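Local atomic coordinates of type II secretion system protein C (Vibrio cholerae, PDB entry 2I6V), a protein that is a component of the type II secretion system, probably required for secreting cholera toxin through the outer membrane, and is represented here by its PDZ domain. Residues G20-P25 with L37-M42; M42-N47 with S71-R76. All coordinates share one frame; numbering follows the deposited sequence.

Contact 1: G20-P25 with L37-M42; sequences GYRVSP and LQDGDM
Arg22 and Asp39 form a two-pronged salt bridge, end-on from the guanidinium. NH1 of Arg22 donates to OD1 of Asp39 at 2.9 Å, and NH2 of Arg22 to OD2 of Asp39 at the same distance. Both bonds are nearly straight and lie close to the guanidinium plane, but they meet the carboxylate from above its plane; the two planes are 52° apart. The extended Arg22 chain carries the guanidinium over Gly40, whose CA lies 3.6 Å from Arg22 CZ. A water joins the polar cluster, bonded to Ser24 OG and donating to Asp39 OD1.

Two backbone bonds flank Val23. Val23 N donates to Asp41 O, and Gly40 N donates to Val23 O, each at 2.8 Å. The type II turn from Gln38 to Asp41 leads into strand 42-46, which pairs antiparallel with strand 17-25 at Arg22 and Met42, a non-hydrogen-bonded pair. Asp41 OD2 accepts Gln38 N across this turn and forms a salt bridge with Arg76.

Val23 CG1 makes apolar contact with Leu37 CD1 at 4.2 Å. The bent Met42 chain lays CE against the Gly20 backbone.

Strand 7-14 pairs with the other edge of strand 17-25. Phe32 of helix 29-34 touches Val23, Pro25 and Leu37, and strand 69-76 borders the loop through Val74.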
ATOM      1  N   GLY A  20       7.314   4.679   6.238  1.00 11.10           N
ATOM      2  CA  GLY A  20       6.678   3.758   5.294  1.00 10.05           C
ATOM      3  C   GLY A  20       5.716   2.883   6.072  1.00  9.89           C
ATOM      4  O   GLY A  20       5.516   3.099   7.274  1.00 10.53           O
ATOM      5  N   TYR A  21       5.121   1.897   5.399  1.00  9.28           N
ATOM      6  CA  TYR A  21       4.163   0.985   6.039  1.00  8.39           C
ATOM      7  C   TYR A  21       4.525  -0.476   5.812  1.00 10.93           C
ATOM      8  O   TYR A  21       4.737  -0.903   4.674  1.00 10.77           O
ATOM      9  CB  TYR A  21       2.725   1.257   5.562  1.00  8.07           C
ATOM     10  CG  TYR A  21       2.286   2.651   5.908  1.00 10.42           C
ATOM     11  CD1 TYR A  21       1.505   2.893   7.032  1.00 11.05           C
ATOM     12  CD2 TYR A  21       2.692   3.729   5.139  1.00  9.36           C
ATOM     13  CE1 TYR A  21       1.131   4.180   7.373  1.00  8.50           C
ATOM     14  CE2 TYR A  21       2.321   5.026   5.466  1.00  8.91           C
ATOM     15  CZ  TYR A  21       1.540   5.242   6.585  1.00 10.25           C
ATOM     16  OH  TYR A  21       1.181   6.534   6.904  1.00 10.75           O
ATOM     17  N   ARG A  22       4.619  -1.232   6.899  1.00  9.12           N
ATOM     18  CA  ARG A  22       4.825  -2.667   6.794  1.00  8.61           C
ATOM     19  C   ARG A  22       3.566  -3.304   6.242  1.00 10.41           C
ATOM     20  O   ARG A  22       2.458  -3.028   6.703  1.00  9.63           O
ATOM     21  CB  ARG A  22       5.103  -3.282   8.164  1.00  8.45           C
ATOM     22  CG  ARG A  22       5.622  -4.708   8.085  1.00  9.49           C
ATOM     23  CD  ARG A  22       5.557  -5.376   9.460  1.00  8.18           C
ATOM     24  NE  ARG A  22       6.103  -6.736   9.446  1.00 11.28           N
ATOM     25  CZ  ARG A  22       5.458  -7.803   8.972  1.00 13.29           C
ATOM     26  NH1 ARG A  22       4.236  -7.669   8.444  1.00 10.86           N
ATOM     27  NH2 ARG A  22       6.047  -8.996   8.998  1.00 11.23           N
ATOM     28  N   VAL A  23       3.756  -4.181   5.267  1.00  7.22           N
ATOM     29  CA  VAL A  23       2.662  -4.920   4.656  1.00  8.78           C
ATOM     30  C   VAL A  23       2.394  -6.249   5.369  1.00  9.96           C
ATOM     31  O   VAL A  23       3.325  -7.022   5.627  1.00 10.02           O
ATOM     32  CB  VAL A  23       3.018  -5.241   3.184  1.00  8.13           C
ATOM     33  CG1 VAL A  23       2.116  -6.314   2.612  1.00 11.98           C
ATOM     34  CG2 VAL A  23       3.004  -3.974   2.327  1.00  8.79           C
ATOM     35  N   SER A  24       1.117  -6.506   5.667  1.00  9.54           N
ATOM     36  CA  SER A  24       0.653  -7.795   6.190  1.00  9.85           C
ATOM     37  C   SER A  24      -0.479  -8.284   5.296  1.00  9.78           C
ATOM     38  O   SER A  24      -1.093  -7.500   4.584  1.00  8.58           O
ATOM     39  CB  SER A  24       0.136  -7.665   7.632  1.00 10.61           C
ATOM     40  OG  SER A  24       1.181  -7.310   8.537  1.00 12.66           O
ATOM     41  N   PRO A  25      -0.762  -9.586   5.331  1.00 10.35           N
ATOM     42  CA  PRO A  25      -1.857 -10.104   4.506  1.00 10.81           C
ATOM     43  C   PRO A  25      -3.195  -9.415   4.784  1.00 13.19           C
ATOM     44  O   PRO A  25      -3.516  -9.105   5.935  1.00 12.80           O
ATOM     45  CB  PRO A  25      -1.916 -11.585   4.899  1.00  9.61           C
ATOM     46  CG  PRO A  25      -0.498 -11.895   5.340  1.00 11.28           C
ATOM     47  CD  PRO A  25      -0.090 -10.647   6.096  1.00 11.33           C
ATOM     48  N   LEU A  37       2.145  -9.690  -3.310  1.00 11.64           N
ATOM     49  CA  LEU A  37       2.679  -9.137  -2.066  1.00 11.12           C
ATOM     50  C   LEU A  37       3.231 -10.241  -1.178  1.00 11.33           C
ATOM     51  O   LEU A  37       2.864 -11.414  -1.312  1.00 12.04           O
ATOM     52  CB  LEU A  37       1.594  -8.370  -1.305  1.00 11.72           C
ATOM     53  CG  LEU A  37       1.235  -6.990  -1.849  1.00 11.69           C
ATOM     54  CD1 LEU A  37       0.059  -6.422  -1.068  1.00 12.13           C
ATOM     55  CD2 LEU A  37       2.446  -6.072  -1.747  1.00 12.15           C
ATOM     56  N   GLN A  38       4.119  -9.857  -0.265  1.00 11.71           N
ATOM     57  CA  GLN A  38       4.669 -10.778   0.712  1.00 11.75           C
ATOM     58  C   GLN A  38       4.647 -10.099   2.068  1.00 11.20           C
ATOM     59  O   GLN A  38       4.883  -8.889   2.163  1.00 10.19           O
ATOM     60  CB  GLN A  38       6.095 -11.186   0.331  1.00 15.54           C
ATOM     61  CG  GLN A  38       6.140 -11.964  -0.972  1.00 19.08           C
ATOM     62  CD  GLN A  38       7.526 -12.481  -1.308  1.00 25.98           C
ATOM     63  OE1 GLN A  38       8.468 -12.316  -0.534  1.00 25.73           O
ATOM     64  NE2 GLN A  38       7.656 -13.105  -2.478  1.00 28.30           N
ATOM     65  N   ASP A  39       4.326 -10.874   3.099  1.00 10.38           N
ATOM     66  CA  ASP A  39       4.322 -10.351   4.459  1.00  9.19           C
ATOM     67  C   ASP A  39       5.684  -9.708   4.738  1.00 10.36           C
ATOM     68  O   ASP A  39       6.730 -10.271   4.394  1.00 11.73           O
ATOM     69  CB  ASP A  39       4.064 -11.465   5.479  1.00  9.77           C
ATOM     70  CG  ASP A  39       4.059 -10.947   6.900  1.00 11.42           C
ATOM     71  OD1 ASP A  39       3.185 -10.119   7.206  1.00 12.24           O
ATOM     72  OD2 ASP A  39       4.933 -11.359   7.707  1.00 13.73           O
ATOM     73  N   GLY A  40       5.668  -8.525   5.348  1.00  8.95           N
ATOM     74  CA  GLY A  40       6.908  -7.818   5.655  1.00 10.39           C
ATOM     75  C   GLY A  40       7.461  -6.922   4.547  1.00 11.38           C
ATOM     76  O   GLY A  40       8.485  -6.264   4.735  1.00 10.11           O
ATOM     77  N   ASP A  41       6.807  -6.893   3.388  1.00  9.31           N
ATOM     78  CA  ASP A  41       7.163  -5.917   2.363  1.00 11.38           C
ATOM     79  C   ASP A  41       7.008  -4.526   2.961  1.00 10.16           C
ATOM     80  O   ASP A  41       6.173  -4.317   3.845  1.00 10.34           O
ATOM     81  CB  ASP A  41       6.219  -6.006   1.174  1.00 10.40           C
ATOM     82  CG  ASP A  41       6.537  -7.152   0.239  1.00 14.04           C
ATOM     83  OD1 ASP A  41       7.618  -7.760   0.367  1.00 12.48           O
ATOM     84  OD2 ASP A  41       5.691  -7.413  -0.647  1.00 10.70           O
ATOM     85  N   MET A  42       7.790  -3.571   2.471  1.00 10.04           N
ATOM     86  CA  MET A  42       7.650  -2.179   2.930  1.00 10.23           C
ATOM     87  C   MET A  42       6.969  -1.314   1.878  1.00  9.61           C
ATOM     88  O   MET A  42       7.535  -1.070   0.821  1.00 12.94           O
ATOM     89  CB  MET A  42       9.011  -1.570   3.281  1.00 10.99           C
ATOM     90  CG  MET A  42       9.531  -1.978   4.649  1.00 12.67           C
ATOM     91  SD  MET A  42       8.472  -1.347   5.972  1.00 11.94           S
ATOM     92  CE  MET A  42       8.578   0.411   5.636  1.00 13.57           C
TER
HETATM   93  O   HOH W   1       1.840  -9.573   9.823  1.00 30.93           O

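Contact 2: M42-N47 with S71-R76; sequences MAVALN and SLTVER
The flat carboxamide of Asn47 meets Ser71 at one end of the strand pair. Its edge atom OD1 receives Ser71 N at 2.9 Å, nearly along the C=O axis. CG lies beside the backbone N of Asn47 (chi1 -67°), which swings OD1 back to Ser71. Met70, just before Ser71 on strand 69-76, and Leu60 of helix 54-62 also touch the Asn47 side chain. Asn47 N donates to Ser71 O at 2.7 Å, so Ser71 is gripped at both its N and its O.

Further along, the strands run antiparallel. Met42 and Glu75 exchange two backbone bonds. Thr73 O receives Val44 N at 2.9 Å and, weakly, Ala45 N at 3.5 Å. Thr73 N returns a bond to Ala45 O.

Ala43, Leu46, Leu72 and Val74 share the buried face. Leu72 CD1 lies 3.9 Å from Ala43 CB and 4.1 Å from Leu46 CD1. Leu51, Leu60 and Phe61 also touch Leu46. Ala45 and Thr73, with Met42 and Glu75, lie on the other face, where Ala45 CB is 3.8 Å from Thr73 OG1. That hydroxyl bonds to Asp82 of strand 79-86. Beside them, Val44 CG2 meets Thr73 CG2.

Val44 and Ala45 both oppose Thr73. This is a classic beta bulge, set within the antiparallel sheet of the PDZ domain.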
ATOM      1  N   MET A  42       7.790  -3.571   2.471  1.00 10.04           N
ATOM      2  CA  MET A  42       7.650  -2.179   2.930  1.00 10.23           C
ATOM      3  C   MET A  42       6.969  -1.314   1.878  1.00  9.61           C
ATOM      4  O   MET A  42       7.535  -1.070   0.821  1.00 12.94           O
ATOM      5  CB  MET A  42       9.011  -1.570   3.281  1.00 10.99           C
ATOM      6  CG  MET A  42       9.531  -1.978   4.649  1.00 12.67           C
ATOM      7  SD  MET A  42       8.472  -1.347   5.972  1.00 11.94           S
ATOM      8  CE  MET A  42       8.578   0.411   5.636  1.00 13.57           C
ATOM      9  N   ALA A  43       5.765  -0.837   2.174  1.00  9.27           N
ATOM     10  CA  ALA A  43       5.028  -0.020   1.217  1.00  8.64           C
ATOM     11  C   ALA A  43       5.484   1.423   1.345  1.00 10.38           C
ATOM     12  O   ALA A  43       5.531   1.978   2.449  1.00  9.83           O
ATOM     13  CB  ALA A  43       3.547  -0.117   1.477  1.00 10.33           C
ATOM     14  N   VAL A  44       5.825   2.030   0.216  1.00  9.96           N
ATOM     15  CA  VAL A  44       6.383   3.381   0.254  1.00 13.60           C
ATOM     16  C   VAL A  44       5.614   4.392  -0.591  1.00 14.62           C
ATOM     17  O   VAL A  44       5.682   5.601  -0.342  1.00 15.04           O
ATOM     18  CB  VAL A  44       7.873   3.380  -0.128  1.00 13.61           C
ATOM     19  CG1 VAL A  44       8.667   2.517   0.851  1.00 15.94           C
ATOM     20  CG2 VAL A  44       8.061   2.861  -1.547  1.00 16.90           C
ATOM     21  N   ALA A  45       4.876   3.914  -1.586  1.00 10.55           N
ATOM     22  CA  ALA A  45       4.072   4.827  -2.396  1.00 11.87           C
ATOM     23  C   ALA A  45       2.772   4.184  -2.836  1.00 12.96           C
ATOM     24  O   ALA A  45       2.663   2.957  -2.909  1.00 13.43           O
ATOM     25  CB  ALA A  45       4.867   5.296  -3.609  1.00 12.23           C
ATOM     26  N   LEU A  46       1.796   5.028  -3.149  1.00 12.22           N
ATOM     27  CA  LEU A  46       0.508   4.589  -3.661  1.00 13.17           C
ATOM     28  C   LEU A  46       0.196   5.459  -4.873  1.00 15.16           C
ATOM     29  O   LEU A  46       0.166   6.684  -4.762  1.00 13.27           O
ATOM     30  CB  LEU A  46      -0.556   4.766  -2.572  1.00 15.43           C
ATOM     31  CG  LEU A  46      -1.947   4.182  -2.780  1.00 14.96           C
ATOM     32  CD1 LEU A  46      -1.867   2.737  -3.270  1.00 20.48           C
ATOM     33  CD2 LEU A  46      -2.729   4.264  -1.460  1.00 17.50           C
ATOM     34  N   ASN A  47      -0.002   4.835  -6.037  1.00 13.76           N
ATOM     35  CA  ASN A  47      -0.128   5.591  -7.288  1.00 16.30           C
ATOM     36  C   ASN A  47       1.010   6.595  -7.517  1.00 15.65           C
ATOM     37  O   ASN A  47       0.801   7.667  -8.101  1.00 15.92           O
ATOM     38  CB  ASN A  47      -1.477   6.313  -7.349  1.00 17.79           C
ATOM     39  CG  ASN A  47      -2.644   5.359  -7.439  1.00 23.41           C
ATOM     40  OD1 ASN A  47      -2.466   4.141  -7.500  1.00 24.47           O
ATOM     41  ND2 ASN A  47      -3.853   5.909  -7.452  1.00 23.90           N
ATOM     42  N   SER A  71      -1.756   1.381  -7.843  1.00 16.22           N
ATOM     43  CA  SER A  71      -0.446   0.739  -7.743  1.00 15.78           C
ATOM     44  C   SER A  71       0.152   1.015  -6.381  1.00 17.93           C
ATOM     45  O   SER A  71       0.102   2.142  -5.884  1.00 20.99           O
ATOM     46  CB  SER A  71       0.505   1.250  -8.816  1.00 18.34           C
ATOM     47  OG  SER A  71       0.976   2.534  -8.460  1.00 25.95           O
ATOM     48  N   LEU A  72       0.725  -0.016  -5.781  1.00 13.69           N
ATOM     49  CA  LEU A  72       1.406   0.120  -4.507  1.00 12.94           C
ATOM     50  C   LEU A  72       2.874  -0.183  -4.764  1.00 12.81           C
ATOM     51  O   LEU A  72       3.208  -1.256  -5.259  1.00 12.34           O
ATOM     52  CB  LEU A  72       0.825  -0.889  -3.521  1.00 13.69           C
ATOM     53  CG  LEU A  72       1.270  -0.888  -2.065  1.00 15.09           C
ATOM     54  CD1 LEU A  72       0.846   0.393  -1.347  1.00 15.14           C
ATOM     55  CD2 LEU A  72       0.662  -2.102  -1.379  1.00 16.14           C
ATOM     56  N   THR A  73       3.750   0.769  -4.450  1.00 10.58           N
ATOM     57  CA  THR A  73       5.175   0.548  -4.618  1.00 10.72           C
ATOM     58  C   THR A  73       5.693  -0.045  -3.321  1.00 11.63           C
ATOM     59  O   THR A  73       5.505   0.543  -2.255  1.00 12.15           O
ATOM     60  CB  THR A  73       5.932   1.860  -4.910  1.00 10.49           C
ATOM     61  OG1 THR A  73       5.410   2.466  -6.102  1.00 11.89           O
ATOM     62  CG2 THR A  73       7.428   1.582  -5.102  1.00 13.63           C
ATOM     63  N   VAL A  74       6.339  -1.202  -3.405  1.00 10.49           N
ATOM     64  CA  VAL A  74       6.904  -1.811  -2.191  1.00 10.44           C
ATOM     65  C   VAL A  74       8.405  -2.029  -2.315  1.00 11.82           C
ATOM     66  O   VAL A  74       8.933  -2.132  -3.422  1.00 11.77           O
ATOM     67  CB  VAL A  74       6.234  -3.152  -1.840  1.00  9.49           C
ATOM     68  CG1 VAL A  74       4.721  -2.967  -1.668  1.00 12.31           C
ATOM     69  CG2 VAL A  74       6.546  -4.210  -2.905  1.00 11.52           C
ATOM     70  N   GLU A  75       9.074  -2.105  -1.169  1.00 10.31           N
ATOM     71  CA  GLU A  75      10.497  -2.409  -1.117  1.00 10.86           C
ATOM     72  C   GLU A  75      10.666  -3.790  -0.492  1.00 11.91           C
ATOM     73  O   GLU A  75      10.094  -4.077   0.563  1.00 12.50           O
ATOM     74  CB  GLU A  75      11.221  -1.361  -0.280  1.00 13.25           C
ATOM     75  CG  GLU A  75      12.719  -1.300  -0.491  1.00 19.09           C
ATOM     76  CD  GLU A  75      13.286   0.029  -0.032  1.00 22.42           C
ATOM     77  OE1 GLU A  75      13.272   0.283   1.190  1.00 23.72           O
ATOM     78  OE2 GLU A  75      13.719   0.835  -0.891  1.00 26.41           O
ATOM     79  N   ARG A  76      11.447  -4.640  -1.158  1.00 10.00           N
ATOM     80  CA  ARG A  76      11.665  -6.009  -0.736  1.00 10.26           C
ATOM     81  C   ARG A  76      13.109  -6.358  -1.085  1.00 13.09           C
ATOM     82  O   ARG A  76      13.518  -6.222  -2.234  1.00 13.94           O
ATOM     83  CB  ARG A  76      10.684  -6.951  -1.456  1.00 11.13           C
ATOM     84  CG  ARG A  76      10.803  -8.408  -1.045  1.00 11.97           C
ATOM     85  CD  ARG A  76      10.020  -9.302  -2.005  1.00 13.71           C
ATOM     86  NE  ARG A  76       8.619  -8.910  -2.029  1.00 13.13           N
ATOM     87  CZ  ARG A  76       7.765  -9.218  -2.999  1.00 15.08           C
ATOM     88  NH1 ARG A  76       8.177  -9.930  -4.042  1.00 15.57           N
ATOM     89  NH2 ARG A  76       6.503  -8.801  -2.930  1.00 12.94           N
TER

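Overall arrangement
Contacts 1 and 2 share Met42 and follow each other along the chain. Strand 42-46 lies between strands 17-25 and 69-76, so the two contacts approach it from different edges. Tyr21 O and Ala43 N, 2.7 Å apart, probably hydrogen-bond and continue the sheet across it. Contact 1 is mixed: charged and water-linked groups lie toward its more exposed side, while Val23 and Leu37 are buried. Contact 2 lies nearer the centre of the chain, has no fully exposed residue among those that touch, and relies on strand pairing and a buried aliphatic face. The Asp41-Arg76 salt bridge joins the two contacts, and Leu37 packs on Val74 close by.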